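Local atomic coordinates of hypothetical protein PH0832 (Pyrococcus horikoshii, PDB entry 2P9X), a protein that is of unknown function but binds zinc ions and probably acts as an output domain of the NitrOD5 family. Residues V26-L31 against S37-A42; I13-E18 against I70-G75; D6-T11 against L41-P46; I81-N84 against E88-S91. All coordinates share one frame; numbering follows the deposited sequence.

How the interactions relate
All four contacts lie in one all-helical domain. Interactions 2 and 3 share helix 3-19, their centres about 11 Å apart: the first joins it to helix 59-76, the second to the short helix 41-44. Interaction 1 closes the turn from helix 23-35 into that short helix and shares Leu41 and Ala42 with interaction 3, about 10 Å away between centres. Interaction 4 comes last along the chain, where a loop folds onto helix 86-97; its centre is about 21 Å from that of interaction 1, across the chain's centre. Leu73 of interaction 2 meets Leu8 of interaction 3 and Leu89 of interaction 4, while Leu16 meets Leu27 and Ile39, so apolar side chains link the contacts.

Interaction 1: V26-L31 against S37-A42; sequences VLEAHL and SGIELA
Ile39 pushes its CD1 between Leu27 and Leu31, and this is the tight half of the contact. Leu27 CD2 meets Ile39 CD1 at 3.6 Å, and Leu31 CD1 lies 3.8 Å from Ile39 CD1 as well; both leucines cross the isoleucine at roughly a right angle. Ile39 has CG1 beside its own backbone N (chi1 -64°), and a second turn at chi2 then swings CD1 in between the leucines. Leu16 of helix 3-19 completes the apolar cluster, and Leu56 and Ala52 of helix 46-57 pack against Leu27 and Leu31.

The other half is wet. One water donates to Glu28 O and Ser37 O, tying the helix backbone to the loop. A second donates to Glu28 OE2 and accepts from Ile39 N, which it meets at 2.9 Å. Beside these waters, Ser37 N donates to Leu31 O at 3.2 Å, nearly straight at 172° but with the donor well above the carbonyl plane. This bond closes the loop back onto helix 23-35, and a type I turn from Gly38 to Leu41 then leads into helix 41-44.

Cutting Ile39 back to alanine is likely to open a gap between Leu27 and Leu31 and leave Glu28 OE2 without Ile39 CG1, the methylene it rests on at 3.5 Å. Glu28 and Glu24, whose OE2 atoms lie close together, have both been seen to bind one zinc ion; without the metal, such a pair would be expected to favour a shared counterion or proton, and water already solvates this edge.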
loop_
_atom_site.group_PDB
_atom_site.type_symbol
_atom_site.label_atom_id
_atom_site.label_comp_id
_atom_site.label_asym_id
_atom_site.label_seq_id
_atom_site.Cartn_x
_atom_site.Cartn_y
_atom_site.Cartn_z
ATOM N N VAL A 26 -3.851 -11.750 6.221
ATOM C CA VAL A 26 -3.538 -10.341 6.423
ATOM C C VAL A 26 -4.796 -9.487 6.536
ATOM O O VAL A 26 -4.937 -8.694 7.472
ATOM C CB VAL A 26 -2.629 -9.828 5.283
ATOM C CG1 VAL A 26 -2.497 -8.311 5.338
ATOM C CG2 VAL A 26 -1.253 -10.479 5.418
ATOM N N LEU A 27 -5.721 -9.639 5.596
ATOM C CA LEU A 27 -6.939 -8.839 5.670
ATOM C C LEU A 27 -7.747 -9.203 6.913
ATOM O O LEU A 27 -8.290 -8.330 7.580
ATOM C CB LEU A 27 -7.793 -9.029 4.409
ATOM C CG LEU A 27 -9.114 -8.247 4.361
ATOM C CD1 LEU A 27 -8.889 -6.763 4.618
ATOM C CD2 LEU A 27 -9.750 -8.461 2.986
ATOM N N GLU A 28 -7.824 -10.489 7.237
ATOM C CA GLU A 28 -8.588 -10.888 8.413
ATOM C C GLU A 28 -7.973 -10.356 9.704
ATOM O O GLU A 28 -8.688 -9.987 10.628
ATOM C CB GLU A 28 -8.742 -12.405 8.454
ATOM C CG GLU A 28 -9.965 -12.843 7.663
ATOM C CD GLU A 28 -9.925 -14.280 7.227
ATOM O OE1 GLU A 28 -8.956 -14.991 7.572
ATOM O OE2 GLU A 28 -10.864 -14.694 6.510
ATOM N N ALA A 29 -6.649 -10.298 9.767
ATOM C CA ALA A 29 -6.011 -9.760 10.966
ATOM C C ALA A 29 -6.387 -8.288 11.106
ATOM O O ALA A 29 -6.649 -7.800 12.204
ATOM C CB ALA A 29 -4.501 -9.901 10.868
ATOM N N HIS A 30 -6.390 -7.580 9.981
ATOM C CA HIS A 30 -6.739 -6.165 9.957
ATOM C C HIS A 30 -8.188 -5.933 10.379
ATOM O O HIS A 30 -8.467 -5.073 11.207
ATOM C CB HIS A 30 -6.517 -5.611 8.553
ATOM C CG HIS A 30 -6.939 -4.187 8.391
ATOM N ND1 HIS A 30 -6.285 -3.140 9.006
ATOM C CD2 HIS A 30 -7.934 -3.632 7.660
ATOM C CE1 HIS A 30 -6.855 -2.001 8.657
ATOM N NE2 HIS A 30 -7.860 -2.272 7.840
ATOM N N LEU A 31 -9.114 -6.701 9.817
ATOM C CA LEU A 31 -10.528 -6.527 10.166
ATOM C C LEU A 31 -10.813 -6.901 11.609
ATOM O O LEU A 31 -11.655 -6.291 12.259
ATOM C CB LEU A 31 -11.419 -7.362 9.239
ATOM C CG LEU A 31 -11.381 -6.965 7.761
ATOM C CD1 LEU A 31 -12.199 -7.979 6.966
ATOM C CD2 LEU A 31 -11.933 -5.553 7.571
ATOM N N SER A 37 -14.314 -7.813 13.233
ATOM C CA SER A 37 -15.166 -8.422 12.219
ATOM C C SER A 37 -14.371 -9.317 11.289
ATOM O O SER A 37 -13.139 -9.260 11.256
ATOM C CB SER A 37 -15.845 -7.340 11.376
ATOM O OG SER A 37 -16.667 -6.503 12.168
ATOM N N GLY A 38 -15.096 -10.139 10.535
ATOM C CA GLY A 38 -14.484 -11.027 9.561
ATOM C C GLY A 38 -14.856 -10.557 8.165
ATOM O O GLY A 38 -15.435 -9.476 8.005
ATOM N N ILE A 39 -14.542 -11.368 7.157
ATOM C CA ILE A 39 -14.821 -11.030 5.761
ATOM C C ILE A 39 -16.309 -10.865 5.479
ATOM O O ILE A 39 -16.698 -10.209 4.505
ATOM C CB ILE A 39 -14.225 -12.105 4.805
ATOM C CG1 ILE A 39 -12.699 -12.108 4.921
ATOM C CG2 ILE A 39 -14.604 -11.812 3.354
ATOM C CD1 ILE A 39 -12.058 -10.822 4.463
ATOM N N GLU A 40 -17.140 -11.454 6.333
ATOM C CA GLU A 40 -18.587 -11.358 6.161
ATOM C C GLU A 40 -19.051 -9.903 6.256
ATOM O O GLU A 40 -20.193 -9.577 5.929
ATOM C CB GLU A 40 -19.302 -12.210 7.215
ATOM C CG GLU A 40 -18.873 -11.940 8.650
ATOM C CD GLU A 40 -17.621 -12.707 9.074
ATOM O OE1 GLU A 40 -16.929 -13.280 8.206
ATOM O OE2 GLU A 40 -17.340 -12.738 10.292
ATOM N N LEU A 41 -18.163 -9.026 6.715
ATOM C CA LEU A 41 -18.478 -7.605 6.827
ATOM C C LEU A 41 -18.789 -7.026 5.449
ATOM O O LEU A 41 -19.510 -6.035 5.333
ATOM C CB LEU A 41 -17.290 -6.843 7.429
ATOM C CG LEU A 41 -17.472 -5.332 7.592
ATOM C CD1 LEU A 41 -18.573 -5.054 8.612
ATOM C CD2 LEU A 41 -16.159 -4.706 8.052
ATOM N N ALA A 42 -18.226 -7.637 4.406
ATOM C CA ALA A 42 -18.451 -7.167 3.041
ATOM C C ALA A 42 -19.941 -7.177 2.726
ATOM O O ALA A 42 -20.445 -6.288 2.044
ATOM C CB ALA A 42 -17.691 -8.038 2.051
HETATM O O HOH W 1 -11.127 -11.080 10.633
HETATM O O HOH W 2 -12.980 -13.691 7.929
#

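Interaction 2: I13-E18 against I70-G75; sequences ILALRE and ISKLKG
Glu18 and Lys72 form a salt bridge between two helices of this all-helical domain, 3-19 and 59-76. Lys72 NZ donates to Glu18 OE1 at 3.0 Å, and Glu18 OE1 receives it on its syn lone pair, the side of the other carboxylate oxygen. The amine therefore leans toward both oxygens without sharing itself evenly.

Beneath the charges the alanine methyl meets the start of the lysine chain: Ala15 CB is 4.4 Å from Lys72 CG, a loose contact at the point where the two backbones come nearest. Glu18 reaches out with CG anti to its backbone N (chi1 -176°) and the rest of the chain extended. Lys72 instead bends at chi2 (-57°), which lifts its amine alongside the neighbouring helix to meet the carboxylate. A leucine in place of Lys72 would probably keep some contact with Ala15 but leave the Glu18 carboxylate without its positive mate.

Further out, Thr11 of helix 3-19 packs on the base of Lys72, and Leu73 next door faces the core. Glu18, seen to bind a zinc ion in a crystal of this protein, also faces the assembly: its backbone O accepts from Arg63 of the fourth subunit, and Met67 of that subunit packs on it. On the carboxylate itself, the second oxygen, Glu18 OE2, is left 3.5 Å from Lys72 NZ.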
loop_
_atom_site.group_PDB
_atom_site.type_symbol
_atom_site.label_atom_id
_atom_site.label_comp_id
_atom_site.label_asym_id
_atom_site.label_seq_id
_atom_site.Cartn_x
_atom_site.Cartn_y
_atom_site.Cartn_z
ATOM N N ILE A 13 -13.502 -14.798 -0.272
ATOM C CA ILE A 13 -12.447 -15.615 0.303
ATOM C C ILE A 13 -11.647 -16.328 -0.789
ATOM O O ILE A 13 -10.418 -16.376 -0.730
ATOM C CB ILE A 13 -13.040 -16.635 1.297
ATOM C CG1 ILE A 13 -13.475 -15.899 2.570
ATOM C CG2 ILE A 13 -12.026 -17.712 1.605
ATOM C CD1 ILE A 13 -14.424 -16.689 3.444
ATOM N N LEU A 14 -12.331 -16.875 -1.790
ATOM C CA LEU A 14 -11.619 -17.560 -2.871
ATOM C C LEU A 14 -10.780 -16.561 -3.668
ATOM O O LEU A 14 -9.676 -16.881 -4.107
ATOM C CB LEU A 14 -12.603 -18.287 -3.797
ATOM C CG LEU A 14 -13.361 -19.462 -3.173
ATOM C CD1 LEU A 14 -14.355 -20.012 -4.179
ATOM C CD2 LEU A 14 -12.386 -20.547 -2.736
ATOM N N ALA A 15 -11.293 -15.345 -3.839
ATOM C CA ALA A 15 -10.550 -14.320 -4.570
ATOM C C ALA A 15 -9.263 -13.978 -3.815
ATOM O O ALA A 15 -8.200 -13.838 -4.417
ATOM C CB ALA A 15 -11.406 -13.068 -4.754
ATOM N N LEU A 16 -9.354 -13.855 -2.494
ATOM C CA LEU A 16 -8.169 -13.523 -1.708
ATOM C C LEU A 16 -7.128 -14.632 -1.822
ATOM O O LEU A 16 -5.935 -14.359 -1.936
ATOM C CB LEU A 16 -8.536 -13.305 -0.237
ATOM C CG LEU A 16 -9.608 -12.251 0.066
ATOM C CD1 LEU A 16 -9.822 -12.191 1.574
ATOM C CD2 LEU A 16 -9.197 -10.886 -0.478
ATOM N N ARG A 17 -7.579 -15.881 -1.805
ATOM C CA ARG A 17 -6.663 -17.012 -1.910
ATOM C C ARG A 17 -6.011 -17.055 -3.291
ATOM O O ARG A 17 -4.874 -17.511 -3.434
ATOM C CB ARG A 17 -7.409 -18.317 -1.615
ATOM C CG ARG A 17 -7.770 -18.436 -0.139
ATOM C CD ARG A 17 -8.622 -19.658 0.173
ATOM N NE ARG A 17 -8.960 -19.685 1.591
ATOM C CZ ARG A 17 -9.959 -20.392 2.111
ATOM N NH1 ARG A 17 -10.723 -21.143 1.327
ATOM N NH2 ARG A 17 -10.206 -20.331 3.413
ATOM N N GLU A 18 -6.732 -16.572 -4.300
ATOM C CA GLU A 18 -6.211 -16.536 -5.662
ATOM C C GLU A 18 -5.134 -15.464 -5.794
ATOM O O GLU A 18 -4.157 -15.637 -6.520
ATOM C CB GLU A 18 -7.332 -16.240 -6.658
ATOM C CG GLU A 18 -6.873 -16.295 -8.107
ATOM C CD GLU A 18 -7.996 -16.059 -9.091
ATOM O OE1 GLU A 18 -9.173 -16.209 -8.700
ATOM O OE2 GLU A 18 -7.698 -15.735 -10.262
ATOM N N ILE A 70 -16.307 -7.904 -7.736
ATOM C CA ILE A 70 -17.480 -7.777 -8.599
ATOM C C ILE A 70 -17.380 -8.724 -9.787
ATOM O O ILE A 70 -18.348 -9.402 -10.140
ATOM C CB ILE A 70 -17.643 -6.324 -9.095
ATOM C CG1 ILE A 70 -17.924 -5.407 -7.899
ATOM C CG2 ILE A 70 -18.791 -6.234 -10.102
ATOM C CD1 ILE A 70 -17.977 -3.927 -8.245
ATOM N N SER A 71 -16.197 -8.782 -10.389
ATOM C CA SER A 71 -15.960 -9.650 -11.537
ATOM C C SER A 71 -16.152 -11.123 -11.182
ATOM O O SER A 71 -16.751 -11.883 -11.948
ATOM C CB SER A 71 -14.543 -9.431 -12.076
ATOM O OG SER A 71 -14.423 -8.159 -12.685
ATOM N N LYS A 72 -15.647 -11.527 -10.020
ATOM C CA LYS A 72 -15.769 -12.915 -9.588
ATOM C C LYS A 72 -17.202 -13.293 -9.244
ATOM O O LYS A 72 -17.623 -14.426 -9.479
ATOM C CB LYS A 72 -14.877 -13.180 -8.373
ATOM C CG LYS A 72 -13.394 -13.232 -8.679
ATOM C CD LYS A 72 -13.071 -14.286 -9.720
ATOM C CE LYS A 72 -11.611 -14.196 -10.142
ATOM N NZ LYS A 72 -11.152 -15.445 -10.808
ATOM N N LEU A 73 -17.952 -12.356 -8.674
ATOM C CA LEU A 73 -19.331 -12.655 -8.317
ATOM C C LEU A 73 -20.205 -12.798 -9.562
ATOM O O LEU A 73 -21.151 -13.573 -9.616
ATOM C CB LEU A 73 -19.855 -11.521 -7.435
ATOM C CG LEU A 73 -21.072 -11.944 -6.610
ATOM C CD1 LEU A 73 -20.780 -13.144 -5.705
ATOM C CD2 LEU A 73 -21.582 -10.831 -5.696
ATOM N N LYS A 74 -19.877 -11.978 -10.577
ATOM C CA LYS A 74 -20.589 -12.090 -11.841
ATOM C C LYS A 74 -20.359 -13.460 -12.484
ATOM O O LYS A 74 -21.238 -14.053 -13.098
ATOM C CB LYS A 74 -20.097 -10.974 -12.764
ATOM C CG LYS A 74 -20.790 -9.642 -12.467
ATOM C CD LYS A 74 -20.204 -8.480 -13.271
ATOM C CE LYS A 74 -20.738 -7.122 -12.801
ATOM N NZ LYS A 74 -20.268 -6.068 -13.699
ATOM N N GLY A 75 -19.111 -13.949 -12.350
ATOM C CA GLY A 75 -18.798 -15.276 -12.864
ATOM C C GLY A 75 -19.470 -16.374 -12.035
ATOM O O GLY A 75 -19.706 -17.482 -12.497
#

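Interaction 3: D6-T11 against L41-P46; sequences DILTKT and LAYDDP
Thr9 OG1 is gripped from two directions: it bonds to Arg5 O one turn back in its own helix, and it accepts at 2.9 Å from a water that reaches across to helix 41-44. The far end of this bridge is weak, with the water 3.2 Å from Tyr43 N. No direct hydrogen bond joins the two segments; this water makes a polar link, weak at one end.

Next to it the contact is apolar and buried. Leu8 CD2 comes up to the root of Tyr43, 3.9 Å from Tyr43 CA and 4.0 Å from Tyr43 CB, and lies at the edge of the ring near its plane. The same methyl, Leu8 CD2, is 4.2 Å from Ala42 O. Leu8 carries CG anti to its backbone N (chi1 178°), which aims this branch across at the short helix; Val90 of helix 86-97 and Leu73 of helix 59-76 pack on the leucine as well.

Tyr43 has the matching first torsion (177°), sending its ring off along the interface. Its OH bonds to Glu99, and the Tyr43 side chain is about 8 Å from a bound zinc ion.

On the helix 3-19 side, Ile7 O takes both Thr11 OG1, at 2.6 Å, and Thr11 N, from opposite faces of its plane, so the threonine hydroxyl gives its proton to its own helix. Helix 41-44 thus docks on helix 3-19 of this all-helical domain through a joint that appears to rest mainly on shape: one leucine methyl and a water bridge with one weak arm span it, while the tyrosine's polar end is held by the side chain of the last residue, Glu99.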
loop_
_atom_site.group_PDB
_atom_site.type_symbol
_atom_site.label_atom_id
_atom_site.label_comp_id
_atom_site.label_asym_id
_atom_site.label_seq_id
_atom_site.Cartn_x
_atom_site.Cartn_y
_atom_site.Cartn_z
ATOM N N ASP A 6 -23.634 -15.968 2.273
ATOM C CA ASP A 6 -22.736 -17.108 2.111
ATOM C C ASP A 6 -22.001 -17.032 0.774
ATOM O O ASP A 6 -20.778 -17.149 0.722
ATOM C CB ASP A 6 -23.543 -18.410 2.208
ATOM C CG ASP A 6 -22.697 -19.646 1.979
ATOM O OD1 ASP A 6 -21.588 -19.720 2.543
ATOM O OD2 ASP A 6 -23.152 -20.548 1.250
ATOM N N ILE A 7 -22.745 -16.813 -0.303
ATOM C CA ILE A 7 -22.145 -16.740 -1.631
ATOM C C ILE A 7 -21.165 -15.580 -1.783
ATOM O O ILE A 7 -20.086 -15.740 -2.365
ATOM C CB ILE A 7 -23.226 -16.634 -2.720
ATOM C CG1 ILE A 7 -24.074 -17.908 -2.723
ATOM C CG2 ILE A 7 -22.579 -16.446 -4.080
ATOM C CD1 ILE A 7 -25.315 -17.816 -3.596
ATOM N N LEU A 8 -21.517 -14.412 -1.265
ATOM C CA LEU A 8 -20.603 -13.280 -1.392
ATOM C C LEU A 8 -19.336 -13.508 -0.575
ATOM O O LEU A 8 -18.230 -13.294 -1.061
ATOM C CB LEU A 8 -21.268 -11.977 -0.945
ATOM C CG LEU A 8 -20.344 -10.754 -1.002
ATOM C CD1 LEU A 8 -19.776 -10.605 -2.405
ATOM C CD2 LEU A 8 -21.110 -9.502 -0.602
ATOM N N THR A 9 -19.498 -13.950 0.666
ATOM C CA THR A 9 -18.348 -14.176 1.533
ATOM C C THR A 9 -17.401 -15.225 0.972
ATOM O O THR A 9 -16.193 -15.004 0.923
ATOM C CB THR A 9 -18.801 -14.577 2.958
ATOM O OG1 THR A 9 -19.624 -13.533 3.496
ATOM C CG2 THR A 9 -17.588 -14.768 3.876
ATOM N N LYS A 10 -17.938 -16.353 0.523
ATOM C CA LYS A 10 -17.083 -17.401 -0.029
ATOM C C LYS A 10 -16.380 -16.939 -1.299
ATOM O O LYS A 10 -15.205 -17.239 -1.510
ATOM C CB LYS A 10 -17.892 -18.665 -0.327
ATOM C CG LYS A 10 -17.033 -19.854 -0.739
ATOM C CD LYS A 10 -16.024 -20.201 0.355
ATOM C CE LYS A 10 -15.121 -21.360 -0.051
ATOM N NZ LYS A 10 -15.315 -22.548 0.826
ATOM N N THR A 11 -17.095 -16.208 -2.149
ATOM C CA THR A 11 -16.502 -15.725 -3.390
ATOM C C THR A 11 -15.323 -14.815 -3.075
ATOM O O THR A 11 -14.285 -14.891 -3.729
ATOM C CB THR A 11 -17.517 -14.947 -4.236
ATOM O OG1 THR A 11 -18.623 -15.799 -4.546
ATOM C CG2 THR A 11 -16.876 -14.474 -5.540
ATOM N N LEU A 41 -18.163 -9.026 6.715
ATOM C CA LEU A 41 -18.478 -7.605 6.827
ATOM C C LEU A 41 -18.789 -7.026 5.449
ATOM O O LEU A 41 -19.510 -6.035 5.333
ATOM C CB LEU A 41 -17.290 -6.843 7.429
ATOM C CG LEU A 41 -17.472 -5.332 7.592
ATOM C CD1 LEU A 41 -18.573 -5.054 8.612
ATOM C CD2 LEU A 41 -16.159 -4.706 8.052
ATOM N N ALA A 42 -18.226 -7.637 4.406
ATOM C CA ALA A 42 -18.451 -7.167 3.041
ATOM C C ALA A 42 -19.941 -7.177 2.726
ATOM O O ALA A 42 -20.445 -6.288 2.044
ATOM C CB ALA A 42 -17.691 -8.038 2.051
ATOM N N TYR A 43 -20.642 -8.182 3.234
ATOM C CA TYR A 43 -22.082 -8.286 3.021
ATOM C C TYR A 43 -22.859 -7.468 4.047
ATOM O O TYR A 43 -23.799 -6.750 3.695
ATOM C CB TYR A 43 -22.530 -9.751 3.097
ATOM C CG TYR A 43 -24.029 -9.939 2.959
ATOM C CD1 TYR A 43 -24.878 -9.774 4.054
ATOM C CD2 TYR A 43 -24.596 -10.267 1.731
ATOM C CE1 TYR A 43 -26.258 -9.934 3.928
ATOM C CE2 TYR A 43 -25.974 -10.430 1.593
ATOM C CZ TYR A 43 -26.796 -10.263 2.693
ATOM O OH TYR A 43 -28.160 -10.430 2.561
ATOM N N ASP A 44 -22.470 -7.575 5.314
ATOM C CA ASP A 44 -23.166 -6.857 6.383
ATOM C C ASP A 44 -23.093 -5.339 6.298
ATOM O O ASP A 44 -24.063 -4.647 6.627
ATOM C CB ASP A 44 -22.645 -7.300 7.754
ATOM C CG ASP A 44 -22.824 -8.781 7.990
ATOM O OD1 ASP A 44 -23.740 -9.378 7.381
ATOM O OD2 ASP A 44 -22.058 -9.344 8.801
ATOM N N ASP A 45 -21.946 -4.820 5.878
ATOM C CA ASP A 45 -21.757 -3.381 5.761
ATOM C C ASP A 45 -20.678 -3.135 4.714
ATOM O O ASP A 45 -19.531 -2.837 5.048
ATOM C CB ASP A 45 -21.320 -2.796 7.108
ATOM C CG ASP A 45 -21.493 -1.288 7.174
ATOM O OD1 ASP A 45 -21.407 -0.627 6.117
ATOM O OD2 ASP A 45 -21.704 -0.765 8.291
ATOM N N PRO A 46 -21.034 -3.257 3.425
ATOM C CA PRO A 46 -20.080 -3.047 2.331
ATOM C C PRO A 46 -19.287 -1.746 2.384
ATOM O O PRO A 46 -18.088 -1.736 2.093
ATOM C CB PRO A 46 -20.947 -3.175 1.070
ATOM C CG PRO A 46 -22.376 -3.006 1.507
ATOM C CD PRO A 46 -22.377 -3.566 2.900
HETATM O O HOH W 3 -18.872 -10.817 2.702
#

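Interaction 4: I81-N84 against E88-S91; sequences IEAN and ELVS
With CG beside its backbone N (chi1 -70°) and the chain extended from there, Glu88 stretches back from the first turn of helix 86-97 over the loop that leads into it, and its OE1 meets the backbone of Asn84. This is the loop-to-helix junction at the N-terminal end of helix 86-97, in an all-helical domain. Asn84 N donates to Glu88 OE1 at 2.9 Å, almost straight at 175°. The oxygen is met on its anti side, 31° out of the carboxylate plane. Ser85 OG in turn accepts from Glu88 N, so the residues just ahead of the helix and its first turn are laced together both ways. A water donates to Glu88 OE2 and is weakly bound by Asn84 ND2 on the outer side.

Inward, the contact turns apolar. Ala83 CB sits against the helix backbone, 3.3 Å from Leu89 N. Leu89, whose CG lies anti to its N, brings CD1 round to Ile81 CG2 at 4.1 Å, the two side chains crossing at about a right angle. Ile69 and Leu73 of helix 59-76 and Leu8 of helix 3-19 pack on Leu89 as well. Ala83 CB stands 3.4 Å from Leu89 CA, tighter than usual for two carbons.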
loop_
_atom_site.group_PDB
_atom_site.type_symbol
_atom_site.label_atom_id
_atom_site.label_comp_id
_atom_site.label_asym_id
_atom_site.label_seq_id
_atom_site.Cartn_x
_atom_site.Cartn_y
_atom_site.Cartn_z
ATOM N N ILE A 81 -24.404 -9.142 -13.575
ATOM C CA ILE A 81 -24.965 -8.202 -12.621
ATOM C C ILE A 81 -24.437 -6.828 -13.017
ATOM O O ILE A 81 -23.417 -6.703 -13.685
ATOM C CB ILE A 81 -24.468 -8.577 -11.222
ATOM C CG1 ILE A 81 -25.201 -9.826 -10.718
ATOM C CG2 ILE A 81 -24.769 -7.432 -10.233
ATOM C CD1 ILE A 81 -24.379 -10.597 -9.684
ATOM N N GLU A 82 -25.164 -5.765 -12.660
ATOM C CA GLU A 82 -24.682 -4.514 -13.232
ATOM C C GLU A 82 -23.876 -3.677 -12.228
ATOM O O GLU A 82 -23.335 -2.629 -12.544
ATOM C CB GLU A 82 -25.905 -3.738 -13.730
ATOM C CG GLU A 82 -26.606 -4.458 -14.884
ATOM C CD GLU A 82 -27.795 -3.650 -15.356
ATOM O OE1 GLU A 82 -27.622 -2.487 -15.691
ATOM O OE2 GLU A 82 -28.884 -4.216 -15.434
ATOM N N ALA A 83 -23.836 -4.168 -10.973
ATOM C CA ALA A 83 -23.144 -3.428 -9.917
ATOM C C ALA A 83 -21.758 -2.932 -10.347
ATOM O O ALA A 83 -20.960 -3.634 -10.961
ATOM C CB ALA A 83 -23.033 -4.334 -8.687
ATOM N N ASN A 84 -21.513 -1.640 -10.023
ATOM C CA ASN A 84 -20.193 -1.046 -10.253
ATOM C C ASN A 84 -19.492 -0.747 -8.920
ATOM O O ASN A 84 -18.390 -0.214 -8.852
ATOM C CB ASN A 84 -20.401 0.264 -11.013
ATOM C CG ASN A 84 -21.146 -0.006 -12.295
ATOM O OD1 ASN A 84 -20.698 -0.752 -13.156
ATOM N ND2 ASN A 84 -22.264 0.721 -12.469
ATOM N N GLU A 88 -23.626 -1.642 -4.392
ATOM C CA GLU A 88 -24.614 -2.009 -5.399
ATOM C C GLU A 88 -24.651 -3.523 -5.559
ATOM O O GLU A 88 -25.708 -4.105 -5.811
ATOM C CB GLU A 88 -24.278 -1.370 -6.746
ATOM C CG GLU A 88 -24.458 0.133 -6.780
ATOM C CD GLU A 88 -24.063 0.740 -8.114
ATOM O OE1 GLU A 88 -23.645 -0.013 -9.023
ATOM O OE2 GLU A 88 -24.170 1.976 -8.250
ATOM N N LEU A 89 -23.489 -4.163 -5.414
ATOM C CA LEU A 89 -23.397 -5.613 -5.555
ATOM C C LEU A 89 -24.200 -6.320 -4.467
ATOM O O LEU A 89 -24.909 -7.294 -4.738
ATOM C CB LEU A 89 -21.932 -6.063 -5.490
ATOM C CG LEU A 89 -21.667 -7.550 -5.741
ATOM C CD1 LEU A 89 -21.979 -7.894 -7.196
ATOM C CD2 LEU A 89 -20.215 -7.881 -5.411
ATOM N N VAL A 90 -24.085 -5.835 -3.234
ATOM C CA VAL A 90 -24.811 -6.424 -2.119
ATOM C C VAL A 90 -26.304 -6.183 -2.311
ATOM O O VAL A 90 -27.125 -7.059 -2.041
ATOM C CB VAL A 90 -24.347 -5.817 -0.773
ATOM C CG1 VAL A 90 -25.258 -6.272 0.359
ATOM C CG2 VAL A 90 -22.906 -6.248 -0.493
ATOM N N SER A 91 -26.647 -4.990 -2.783
ATOM C CA SER A 91 -28.045 -4.649 -3.019
ATOM C C SER A 91 -28.640 -5.576 -4.068
ATOM O O SER A 91 -29.762 -6.056 -3.918
ATOM C CB SER A 91 -28.170 -3.196 -3.476
ATOM O OG SER A 91 -27.855 -2.311 -2.416
HETATM O O HOH W 4 -24.474 2.533 -10.646
#